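Long-range contacts in member of DUF4221 family (Bacteroides vulgatus, PDB 3S9J), which is of unknown function but folds as a six-bladed beta-propeller and holds sodium ions in the crystal: residues L16-D21 and N353-T358; K324-K329 and L338-N343; E40-E45 and V55-E60; Y25-S30 and N46-L51. All coordinates share one frame; numbering follows the deposited sequence. Where two conformers were deposited one is given.

Overall arrangement
Interactions 1 and 2 belong to one four-stranded blade: interaction 1 pairs the chain's two ends, and interaction 2 lies at the end of the hairpin inside that blade, with centres about 12 Å apart. Hydrogen bonds join them, Val356 O with Glu342 N (2.8 Å) and Thr358 OG1 with Glu342 OE2 (2.6 Å). Interaction 3 pairs the two middle strands of the next blade, its centre also about 12 Å from that of interaction 1; Phe18 CD1 and Phe57 CD1 meet at 3.4 Å. Interaction 4, two loops, touches all three. No active site is known; Asp21 and Asn353 of interaction 1 bind sodium, and the nearest side-chain atom of Tyr25 is about 5 Å from a sodium ion.

Interaction 1. Residues L16-D21 and N353-T358; sequences LAFPLD and NKLVFT. With NA (sodium ion), chain C.
The rings of Phe18 and Phe357 meet rim to rim, CE2 to CE2 at 4.0 Å, each of these atoms near the plane of the other ring rather than over a face. Phe18 CD2 also has Leu355 CD2 at 4.1 Å, the two side chains running side by side in the same direction. Phe57 of the next blade also meets the Phe18 ring, and Tyr339 touches Phe357. The backbones are antiparallel, axes at 170°. Leu16 bonds to Phe357 and Phe18 to Leu355 in both directions, Phe18 N to Leu355 O at 2.8 Å with 170° at the hydrogen. Strand 8-19, from the N-terminus, thus becomes the outermost strand of a blade whose other three strands come from the C-terminus, the Velcro closure of a beta-propeller. Ala17, Pro19, Lys354 and Val356 occupy the other sheet face, where Lys354, bent at chi2 (93°), lays CD beside Pro19 CA. Past the last bridge, Leu20 N still reaches Asn353 O at 2.8 Å, from well above the carbonyl plane. Asp21 O (2.4 Å) and Asn353 OD1 (2.6 Å) then share a sodium ion, whose other ligands are Thr24 O and two waters.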
# COMPACT_ATOMS: atom_id res chain seq x y z
N LEU A 16 -13.44 15.79 1.11
CA LEU A 16 -14.47 14.76 1.06
C LEU A 16 -14.71 14.33 2.48
O LEU A 16 -13.75 14.14 3.25
CB LEU A 16 -14.06 13.51 0.28
CG LEU A 16 -13.76 13.57 -1.20
CD1 LEU A 16 -13.22 12.20 -1.61
CD2 LEU A 16 -14.97 13.98 -2.04
N ALA A 17 -15.97 14.17 2.85
CA ALA A 17 -16.30 13.73 4.21
C ALA A 17 -17.43 12.72 4.16
O ALA A 17 -18.52 13.01 3.64
CB ALA A 17 -16.67 14.91 5.13
N PHE A 18 -17.17 11.54 4.70
CA PHE A 18 -18.15 10.48 4.77
C PHE A 18 -18.60 10.24 6.22
O PHE A 18 -17.84 9.71 7.05
CB PHE A 18 -17.60 9.17 4.20
CG PHE A 18 -17.08 9.26 2.79
CD1 PHE A 18 -17.94 9.11 1.71
CD2 PHE A 18 -15.72 9.42 2.55
CE1 PHE A 18 -17.44 9.18 0.40
CE2 PHE A 18 -15.22 9.49 1.27
CZ PHE A 18 -16.07 9.36 0.18
N PRO A 19 -19.85 10.57 6.54
CA PRO A 19 -20.35 10.31 7.87
C PRO A 19 -20.51 8.81 8.09
O PRO A 19 -20.98 8.09 7.22
CB PRO A 19 -21.71 11.03 7.91
CG PRO A 19 -21.63 12.02 6.83
CD PRO A 19 -20.84 11.35 5.75
N LEU A 20 -20.10 8.37 9.28
CA LEU A 20 -20.11 6.96 9.65
C LEU A 20 -20.98 6.73 10.88
O LEU A 20 -21.40 7.67 11.54
CB LEU A 20 -18.66 6.50 9.94
CG LEU A 20 -17.55 6.83 8.92
CD1 LEU A 20 -16.17 6.36 9.44
CD2 LEU A 20 -17.84 6.20 7.51
N ASP A 21 -21.22 5.48 11.19
CA ASP A 21 -21.77 5.12 12.48
C ASP A 21 -21.02 3.88 12.98
O ASP A 21 -19.94 3.57 12.48
CB ASP A 21 -23.28 4.90 12.42
CG ASP A 21 -23.70 3.68 11.60
OD1 ASP A 21 -22.86 2.89 11.11
OD2 ASP A 21 -24.92 3.51 11.42
N ASN A 353 -16.27 9.25 13.72
CA ASN A 353 -17.44 8.91 12.86
C ASN A 353 -17.57 9.79 11.64
O ASN A 353 -18.66 9.99 11.11
CB ASN A 353 -18.71 8.83 13.68
CG ASN A 353 -18.82 7.47 14.39
OD1 ASN A 353 -18.57 6.40 13.81
ND2 ASN A 353 -19.12 7.52 15.66
N LYS A 354 -16.45 10.33 11.19
CA LYS A 354 -16.39 11.03 9.91
C LYS A 354 -15.08 10.69 9.22
O LYS A 354 -14.00 11.04 9.71
CB LYS A 354 -16.50 12.54 10.13
CG LYS A 354 -16.89 13.35 8.90
CD LYS A 354 -18.41 13.58 8.76
CE LYS A 354 -19.05 14.46 9.87
NZ LYS A 354 -18.68 15.90 9.83
N LEU A 355 -15.16 9.99 8.10
CA LEU A 355 -13.97 9.71 7.28
C LEU A 355 -13.72 10.88 6.35
O LEU A 355 -14.54 11.21 5.51
CB LEU A 355 -14.10 8.41 6.50
CG LEU A 355 -12.99 8.05 5.54
CD1 LEU A 355 -11.64 7.81 6.28
CD2 LEU A 355 -13.44 6.77 4.76
N VAL A 356 -12.59 11.56 6.55
CA VAL A 356 -12.32 12.85 5.90
C VAL A 356 -11.05 12.75 5.09
O VAL A 356 -10.05 12.19 5.56
CB VAL A 356 -12.14 14.00 6.93
CG1 VAL A 356 -11.79 15.33 6.26
CG2 VAL A 356 -13.41 14.16 7.78
N PHE A 357 -11.11 13.29 3.87
CA PHE A 357 -9.95 13.41 2.98
C PHE A 357 -9.82 14.80 2.44
O PHE A 357 -10.83 15.46 2.17
CB PHE A 357 -10.08 12.47 1.76
CG PHE A 357 -10.14 11.02 2.09
CD1 PHE A 357 -8.97 10.27 2.16
CD2 PHE A 357 -11.35 10.38 2.25
CE1 PHE A 357 -9.01 8.93 2.42
CE2 PHE A 357 -11.41 9.03 2.48
CZ PHE A 357 -10.26 8.29 2.61
N THR A 358 -8.59 15.27 2.27
CA THR A 358 -8.33 16.49 1.54
C THR A 358 -7.76 16.15 0.17
O THR A 358 -6.89 15.29 0.06
CB THR A 358 -7.38 17.41 2.32
OG1 THR A 358 -8.03 17.81 3.53
CG2 THR A 358 -7.03 18.63 1.47
NA NA C . -17.69 4.08 13.04
O HOH W 1 -15.43 4.76 13.53
O HOH W 2 -17.30 1.65 14.10

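Interaction 2. Residues K324-K329 and L338-N343; sequences KKYFYK and LYISEN
Residues 325-328 run past 340-343 at a steep angle, their end-to-end directions 123° apart, and the direct backbone bond between them is Phe327 N to Ser341 O, 2.7 Å, with the donor well above the carbonyl plane. The same carbonyl oxygen lies at the edge of the Tyr326 ring, in its plane, 3.6 Å from CD1. Tyr326 CG is anti to its carbonyl carbon (chi1 -59°), and the ring runs alongside Glu342, whose CG is 3.8 Å from Tyr326 CD1. The ring and the carboxylate are nearly perpendicular, at 79°. Lys325 CG covers one ring face near the rim, and its extended chain follows Glu342 without joining charges: NZ to OE2 is 4.7 Å. The carboxylate is satisfied by Thr358 and Asn347. On the side of the Tyr326 ring plane opposite Lys325 CG, the CG2 branch of Ile340 fits against Tyr326 CB (3.9 Å) and also reaches Tyr328 CA and CB. Ser341 OG accepts from Asn343 N at 3.0 Å, an ST turn; just beyond it Asn343 O lies 3.5 Å from Phe327 CB. The contact lies at the open end of the hairpin, away from the turn joining strands 327-334 and 337-341, and the chain turns a corner at Lys329. Strand 354-364 flanks the hairpin, and its Val356 bonds to Ser341 OG and Asn343 OD1; strand 278-284 of the preceding blade packs Phe282 on Ile340 and Tyr328.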
# COMPACT_ATOMS: atom_id res chain seq x y z
N LYS A 324 0.41 15.69 12.92
CA LYS A 324 -0.78 15.91 13.74
C LYS A 324 -1.99 16.39 12.93
O LYS A 324 -2.87 17.05 13.45
CB LYS A 324 -0.48 16.85 14.92
CG LYS A 324 0.35 16.19 16.03
CD LYS A 324 0.43 17.06 17.26
CE LYS A 324 1.05 18.41 16.92
NZ LYS A 324 2.53 18.28 16.61
N LYS A 325 -2.02 16.02 11.64
CA LYS A 325 -3.09 16.50 10.77
C LYS A 325 -3.60 15.43 9.81
O LYS A 325 -4.82 15.26 9.69
CB LYS A 325 -2.61 17.71 9.96
CG LYS A 325 -3.74 18.36 9.15
CD LYS A 325 -3.36 19.75 8.60
CE LYS A 325 -4.61 20.36 7.91
NZ LYS A 325 -4.30 21.66 7.28
N TYR A 326 -2.69 14.73 9.15
CA TYR A 326 -3.07 13.75 8.15
C TYR A 326 -2.83 12.32 8.61
O TYR A 326 -1.96 12.05 9.45
CB TYR A 326 -2.27 13.98 6.86
CG TYR A 326 -2.51 15.34 6.30
CD1 TYR A 326 -3.66 15.62 5.56
CD2 TYR A 326 -1.61 16.37 6.52
CE1 TYR A 326 -3.90 16.89 5.06
CE2 TYR A 326 -1.84 17.65 6.02
CZ TYR A 326 -2.98 17.89 5.30
OH TYR A 326 -3.24 19.14 4.83
N PHE A 327 -3.61 11.40 8.05
CA PHE A 327 -3.42 9.98 8.23
C PHE A 327 -3.05 9.46 6.83
O PHE A 327 -3.93 9.01 6.06
CB PHE A 327 -4.67 9.31 8.81
CG PHE A 327 -4.41 7.92 9.29
CD1 PHE A 327 -3.97 7.69 10.60
CD2 PHE A 327 -4.48 6.84 8.43
CE1 PHE A 327 -3.68 6.39 11.04
CE2 PHE A 327 -4.19 5.56 8.89
CZ PHE A 327 -3.78 5.35 10.18
N TYR A 328 -1.77 9.60 6.47
CA TYR A 328 -1.37 9.37 5.08
C TYR A 328 -1.38 7.90 4.69
O TYR A 328 -1.31 7.61 3.49
CB TYR A 328 -0.03 10.03 4.75
CG TYR A 328 1.14 9.58 5.59
CD1 TYR A 328 1.78 8.37 5.32
CD2 TYR A 328 1.61 10.35 6.64
CE1 TYR A 328 2.85 7.92 6.09
CE2 TYR A 328 2.72 9.92 7.40
CZ TYR A 328 3.32 8.72 7.14
OH TYR A 328 4.37 8.26 7.88
N LYS A 329 -1.48 7.00 5.65
CA LYS A 329 -1.68 5.60 5.36
C LYS A 329 -3.11 5.26 4.87
O LYS A 329 -3.40 4.09 4.58
CB LYS A 329 -1.26 4.72 6.54
CG LYS A 329 0.24 4.88 6.81
CD LYS A 329 0.78 3.87 7.79
CE LYS A 329 2.25 4.09 8.04
NZ LYS A 329 2.84 3.11 9.03
N LEU A 338 -4.99 13.89 -5.63
CA LEU A 338 -4.49 13.02 -4.57
C LEU A 338 -5.20 13.30 -3.28
O LEU A 338 -5.14 14.44 -2.74
CB LEU A 338 -2.98 13.23 -4.39
CG LEU A 338 -2.29 12.49 -3.24
CD1 LEU A 338 -2.40 10.97 -3.40
CD2 LEU A 338 -0.83 12.96 -3.09
N TYR A 339 -5.88 12.29 -2.77
CA TYR A 339 -6.63 12.44 -1.55
C TYR A 339 -5.86 11.84 -0.39
O TYR A 339 -5.42 10.70 -0.45
CB TYR A 339 -7.98 11.76 -1.65
CG TYR A 339 -8.97 12.45 -2.57
CD1 TYR A 339 -8.97 12.19 -3.93
CD2 TYR A 339 -9.95 13.28 -2.07
CE1 TYR A 339 -9.89 12.78 -4.79
CE2 TYR A 339 -10.90 13.89 -2.94
CZ TYR A 339 -10.85 13.63 -4.29
OH TYR A 339 -11.77 14.19 -5.17
N ILE A 340 -5.73 12.62 0.69
CA ILE A 340 -5.02 12.20 1.89
C ILE A 340 -5.96 12.39 3.05
O ILE A 340 -6.52 13.49 3.25
CB ILE A 340 -3.71 12.99 2.11
CG1 ILE A 340 -2.84 12.98 0.85
CG2 ILE A 340 -2.92 12.47 3.36
CD1 ILE A 340 -1.52 13.77 1.00
N SER A 341 -6.13 11.32 3.84
CA SER A 341 -7.05 11.39 4.96
C SER A 341 -6.59 12.36 6.01
O SER A 341 -5.36 12.51 6.26
CB SER A 341 -7.24 10.02 5.61
OG SER A 341 -8.03 10.06 6.78
N GLU A 342 -7.57 12.98 6.68
CA GLU A 342 -7.31 13.83 7.87
C GLU A 342 -7.69 13.13 9.18
O GLU A 342 -7.84 13.79 10.20
CB GLU A 342 -8.01 15.19 7.73
CG GLU A 342 -7.29 16.08 6.70
CD GLU A 342 -7.48 17.58 6.89
OE1 GLU A 342 -7.86 18.04 7.99
OE2 GLU A 342 -7.23 18.31 5.90
N ASN A 343 -7.87 11.81 9.16
CA ASN A 343 -8.25 11.06 10.36
C ASN A 343 -7.02 10.71 11.23
O ASN A 343 -6.81 9.57 11.58
CB ASN A 343 -9.01 9.81 10.00
CG ASN A 343 -10.40 10.13 9.52
OD1 ASN A 343 -10.55 10.54 8.38
ND2 ASN A 343 -11.40 9.98 10.39

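Interaction 3. Residues E40-E45 and V55-E60; sequences EYLHFE and VIFDIE
Leu42 with Phe57 and Phe44 with Val55 form the antiparallel hydrogen-bonded pairs, two bonds each, between strands whose axes stand at 154°. Leu42 and Phe57 bond with their donors in the carbonyl planes, whereas Phe44 N meets Val55 O nearly along the C=O axis and is bent, 140° at the hydrogen. These are the two middle strands of a four-stranded propeller blade, flanked by strands 31-36 and 63-69.

The aromatic interaction is a T-shaped pair: Phe57 presents its edge to a face of Phe44, CE2 lying 3.6 Å from Phe44 CG, with centroids 5.3 Å apart and planes at 81°. Val55 CG1 covers the centre of one Phe57 face. Among the aliphatic contacts, Ile56 divides its two ends on the opposite sheet face: CG2 touches Tyr41 CB at 3.8 Å, while CD1 reaches the same distance from His43 CA. Separately, Ile59 crosses the Glu40 side chain at about a right angle, its CD1 methyl lying 3.9 Å from the apolar Glu40 CG. The Glu40 carboxylate oxygen OE1 is bonded by Arg335 N and Gln33 NE2.

The remaining polar link is a water that donates to Glu40 O (2.6 Å) and Asp58 OD1 and accepts from Glu60 N, at the end where strand 53-58 stops. Asp58 is also held by Lys39 and Asn61. Direct backbone bonding therefore gives way to a solvent bridge at one end, while the face carrying Phe44 and Phe57 stays apolar and meets Leu355 of the closing blade.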
# COMPACT_ATOMS: atom_id res chain seq x y z
N GLU A 40 -16.81 7.14 -9.91
CA GLU A 40 -15.72 6.67 -9.09
C GLU A 40 -16.21 6.38 -7.66
O GLU A 40 -17.03 7.11 -7.08
CB GLU A 40 -14.50 7.61 -9.05
CG GLU A 40 -14.83 9.03 -8.69
CD GLU A 40 -13.61 9.91 -8.40
OE1 GLU A 40 -12.46 9.42 -8.32
OE2 GLU A 40 -13.83 11.12 -8.25
N TYR A 41 -15.62 5.36 -7.09
CA TYR A 41 -15.94 4.86 -5.78
C TYR A 41 -14.66 4.58 -4.99
O TYR A 41 -13.58 4.45 -5.56
CB TYR A 41 -16.75 3.56 -5.89
CG TYR A 41 -18.07 3.73 -6.60
CD1 TYR A 41 -19.19 4.11 -5.91
CD2 TYR A 41 -18.17 3.50 -7.96
CE1 TYR A 41 -20.40 4.32 -6.55
CE2 TYR A 41 -19.38 3.68 -8.61
CZ TYR A 41 -20.49 4.08 -7.90
OH TYR A 41 -21.69 4.27 -8.52
N LEU A 42 -14.82 4.44 -3.68
CA LEU A 42 -13.77 3.91 -2.83
C LEU A 42 -14.21 2.56 -2.26
O LEU A 42 -15.22 2.45 -1.56
CB LEU A 42 -13.41 4.93 -1.71
CG LEU A 42 -12.19 4.64 -0.85
CD1 LEU A 42 -10.92 4.59 -1.70
CD2 LEU A 42 -12.03 5.67 0.33
N HIS A 43 -13.43 1.54 -2.59
CA HIS A 43 -13.54 0.21 -1.99
C HIS A 43 -12.88 0.31 -0.61
O HIS A 43 -11.71 0.63 -0.52
CB HIS A 43 -12.79 -0.77 -2.85
CG HIS A 43 -12.62 -2.14 -2.24
ND1 HIS A 43 -13.29 -3.24 -2.74
CD2 HIS A 43 -11.84 -2.60 -1.23
CE1 HIS A 43 -12.96 -4.31 -2.02
NE2 HIS A 43 -12.05 -3.95 -1.13
N PHE A 44 -13.62 0.04 0.45
CA PHE A 44 -13.09 0.25 1.80
C PHE A 44 -13.32 -1.02 2.60
O PHE A 44 -14.42 -1.29 3.04
CB PHE A 44 -13.82 1.44 2.40
CG PHE A 44 -13.36 1.87 3.79
CD1 PHE A 44 -13.90 1.30 4.94
CD2 PHE A 44 -12.48 2.93 3.93
CE1 PHE A 44 -13.53 1.76 6.21
CE2 PHE A 44 -12.11 3.39 5.21
CZ PHE A 44 -12.66 2.80 6.34
N GLU A 45 -12.26 -1.81 2.76
CA GLU A 45 -12.36 -3.03 3.53
C GLU A 45 -12.62 -2.67 4.97
O GLU A 45 -11.85 -1.94 5.56
CB GLU A 45 -11.12 -3.88 3.44
CG GLU A 45 -11.27 -5.21 4.16
CD GLU A 45 -10.02 -6.05 4.04
OE1 GLU A 45 -9.60 -6.30 2.89
OE2 GLU A 45 -9.47 -6.45 5.07
N VAL A 55 -17.23 -1.91 2.65
CA VAL A 55 -18.08 -0.78 2.35
C VAL A 55 -17.58 -0.12 1.07
O VAL A 55 -16.37 0.06 0.89
CB VAL A 55 -18.06 0.22 3.51
CG1 VAL A 55 -18.75 1.55 3.16
CG2 VAL A 55 -18.68 -0.44 4.75
N ILE A 56 -18.52 0.25 0.20
CA ILE A 56 -18.19 1.00 -0.97
C ILE A 56 -18.71 2.42 -0.79
O ILE A 56 -19.90 2.60 -0.54
CB ILE A 56 -18.86 0.38 -2.24
CG1 ILE A 56 -18.49 -1.10 -2.38
CG2 ILE A 56 -18.50 1.23 -3.50
CD1 ILE A 56 -16.99 -1.41 -2.50
N PHE A 57 -17.82 3.40 -0.85
CA PHE A 57 -18.20 4.79 -0.74
C PHE A 57 -18.36 5.45 -2.10
O PHE A 57 -17.53 5.28 -2.97
CB PHE A 57 -17.17 5.61 0.03
CG PHE A 57 -17.09 5.29 1.51
CD1 PHE A 57 -18.06 5.75 2.41
CD2 PHE A 57 -16.05 4.56 2.01
CE1 PHE A 57 -17.98 5.46 3.75
CE2 PHE A 57 -15.94 4.30 3.36
CZ PHE A 57 -16.88 4.76 4.25
N ASP A 58 -19.41 6.26 -2.22
CA ASP A 58 -19.72 7.08 -3.41
C ASP A 58 -19.04 8.44 -3.29
O ASP A 58 -19.40 9.24 -2.42
CB ASP A 58 -21.22 7.21 -3.48
CG ASP A 58 -21.72 8.01 -4.68
OD1 ASP A 58 -20.94 8.78 -5.29
OD2 ASP A 58 -22.92 7.88 -4.95
N ILE A 59 -18.01 8.67 -4.10
CA ILE A 59 -17.19 9.86 -3.97
C ILE A 59 -17.96 11.14 -4.32
O ILE A 59 -17.96 12.11 -3.54
CB ILE A 59 -15.88 9.73 -4.77
CG1 ILE A 59 -14.94 8.70 -4.09
CG2 ILE A 59 -15.18 11.10 -4.87
CD1 ILE A 59 -13.83 8.18 -4.99
N GLU A 60 -18.66 11.13 -5.45
CA GLU A 60 -19.42 12.30 -5.91
C GLU A 60 -20.45 12.71 -4.86
O GLU A 60 -20.63 13.88 -4.61
CB GLU A 60 -20.13 11.96 -7.24
CG GLU A 60 -21.02 13.08 -7.81
CD GLU A 60 -22.02 12.60 -8.91
OE1 GLU A 60 -22.09 11.38 -9.25
OE2 GLU A 60 -22.76 13.47 -9.41
O HOH W 3 -18.97 8.87 -7.38

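Interaction 4. Residues Y25-S30 and N46-L51; sequences YYLSKS and NTQKSL. With FMT (formic acid), chain K.
Asn46 OD1 accepts from Tyr25 N at 3.0 Å, with 157° at the hydrogen, the donor tilted from the carbonyl plane, and from a water at 2.9 Å that also donates to Leu27 O and accepts from Gln48 N. The amide is fixed at its other end, ND2 bonding to Asp53 OD1 and Gln23 O, which settles its rotation. Tyr25 CG is anti to the backbone N (chi1 -168°), and the ring beyond it is sandwiched: Lys49 CD lies over one face, 4.1 Å from the centroid and 19° off the normal, a CH-pi contact, while Tyr26 CD2 covers the opposite face toward the rim. A second water, in the plane of the ring, joins Tyr25 OH (2.6 Å) to Lys49 NZ. Both segments are loops apart from Asn46, which ends strand 39-46: residues 25-30 carry the chain from the closing blade into the first strand of the next, and residues 46-51 link the two middle strands of that blade through a type II' turn from Gln48 to Leu51, with Lys49 at its second position. Gln48 CB lies 3.7 Å from Tyr25 CD2 and its CG 3.3 Å from Leu27 O, the side chain crossing Lys29 at about a right angle. A third water runs from Lys29 N to Gln48 OE1. Lys29 makes a cation-pi contact with Tyr133, and Tyr26 OH donates to formic acid, probably from the crystallisation liquor.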
# COMPACT_ATOMS: atom_id res chain seq x y z
N TYR A 25 -15.94 1.32 10.71
CA TYR A 25 -14.84 1.94 11.44
C TYR A 25 -14.08 2.84 10.50
O TYR A 25 -13.99 2.58 9.28
CB TYR A 25 -13.91 0.87 12.01
CG TYR A 25 -12.90 1.39 12.99
CD1 TYR A 25 -13.31 2.02 14.16
CD2 TYR A 25 -11.54 1.28 12.75
CE1 TYR A 25 -12.37 2.53 15.06
CE2 TYR A 25 -10.60 1.74 13.66
CZ TYR A 25 -11.05 2.35 14.82
OH TYR A 25 -10.16 2.85 15.72
N TYR A 26 -13.50 3.92 11.04
CA TYR A 26 -12.93 4.97 10.16
C TYR A 26 -11.62 4.56 9.49
O TYR A 26 -11.19 5.18 8.53
CB TYR A 26 -12.72 6.31 10.88
CG TYR A 26 -11.58 6.28 11.89
CD1 TYR A 26 -10.27 6.60 11.53
CD2 TYR A 26 -11.81 5.89 13.19
CE1 TYR A 26 -9.22 6.52 12.45
CE2 TYR A 26 -10.76 5.84 14.12
CZ TYR A 26 -9.49 6.17 13.73
OH TYR A 26 -8.48 6.08 14.65
N LEU A 27 -10.98 3.53 10.02
CA LEU A 27 -9.70 3.03 9.50
C LEU A 27 -9.90 1.78 8.68
O LEU A 27 -10.55 0.83 9.14
CB LEU A 27 -8.75 2.67 10.64
CG LEU A 27 -7.42 2.04 10.22
CD1 LEU A 27 -6.62 3.05 9.44
CD2 LEU A 27 -6.65 1.57 11.45
N SER A 28 -9.32 1.78 7.47
CA SER A 28 -9.16 0.60 6.66
C SER A 28 -7.73 0.47 6.22
O SER A 28 -7.11 1.47 5.87
CB SER A 28 -10.01 0.69 5.39
OG SER A 28 -9.77 -0.49 4.58
N LYS A 29 -7.21 -0.77 6.22
CA LYS A 29 -5.87 -1.06 5.70
C LYS A 29 -5.90 -1.54 4.26
O LYS A 29 -4.84 -1.85 3.71
CB LYS A 29 -5.15 -2.09 6.57
CG LYS A 29 -4.86 -1.55 7.99
CD LYS A 29 -3.99 -2.52 8.77
CE LYS A 29 -3.59 -2.00 10.13
NZ LYS A 29 -2.86 -3.10 10.91
N SER A 30 -7.07 -1.58 3.64
CA SER A 30 -7.20 -2.04 2.26
C SER A 30 -8.33 -1.24 1.59
O SER A 30 -9.49 -1.71 1.46
CB SER A 30 -7.46 -3.53 2.24
OG SER A 30 -7.41 -4.04 0.89
N ASN A 46 -13.69 -3.17 5.54
CA ASN A 46 -14.11 -2.75 6.91
C ASN A 46 -14.01 -3.98 7.81
O ASN A 46 -15.02 -4.56 8.23
CB ASN A 46 -15.55 -2.23 6.78
CG ASN A 46 -16.14 -1.73 8.08
OD1 ASN A 46 -15.46 -1.05 8.86
ND2 ASN A 46 -17.42 -2.06 8.32
N THR A 47 -12.76 -4.35 8.10
CA THR A 47 -12.48 -5.57 8.87
C THR A 47 -11.75 -5.26 10.17
O THR A 47 -11.30 -6.19 10.87
CB THR A 47 -11.64 -6.57 8.04
OG1 THR A 47 -10.51 -5.88 7.51
CG2 THR A 47 -12.51 -7.16 6.90
N GLN A 48 -11.60 -3.99 10.51
CA GLN A 48 -10.96 -3.64 11.79
C GLN A 48 -11.89 -3.95 12.95
O GLN A 48 -13.11 -3.95 12.84
CB GLN A 48 -10.55 -2.18 11.85
CG GLN A 48 -9.46 -1.82 10.87
CD GLN A 48 -8.15 -2.52 11.13
OE1 GLN A 48 -7.56 -3.13 10.25
NE2 GLN A 48 -7.72 -2.46 12.33
N LYS A 49 -11.29 -4.25 14.09
CA LYS A 49 -12.05 -4.49 15.29
C LYS A 49 -13.07 -5.57 15.12
O LYS A 49 -12.74 -6.62 14.59
CB LYS A 49 -12.60 -3.14 15.87
CG LYS A 49 -11.53 -2.14 16.15
CD LYS A 49 -12.13 -0.89 16.88
CE LYS A 49 -11.11 -0.09 17.58
NZ LYS A 49 -11.82 0.91 18.46
N SER A 50 -14.32 -5.38 15.53
CA SER A 50 -15.32 -6.43 15.44
C SER A 50 -16.03 -6.45 14.09
O SER A 50 -16.89 -7.27 13.85
CB SER A 50 -16.36 -6.25 16.56
OG SER A 50 -17.05 -5.03 16.40
N LEU A 51 -15.69 -5.50 13.22
CA LEU A 51 -16.39 -5.37 11.95
C LEU A 51 -15.83 -6.36 10.94
O LEU A 51 -14.68 -6.74 11.00
CB LEU A 51 -16.23 -3.96 11.39
CG LEU A 51 -16.82 -2.91 12.35
CD1 LEU A 51 -16.43 -1.58 11.92
CD2 LEU A 51 -18.35 -3.06 12.44
C FMT K . -5.71 8.03 13.95
O1 FMT K . -4.58 8.54 14.19
O2 FMT K . -5.99 6.83 14.14
O HOH W 4 -10.86 3.80 18.00
O HOH W 5 -12.62 -1.16 9.39
O HOH W 6 -8.58 -3.06 7.26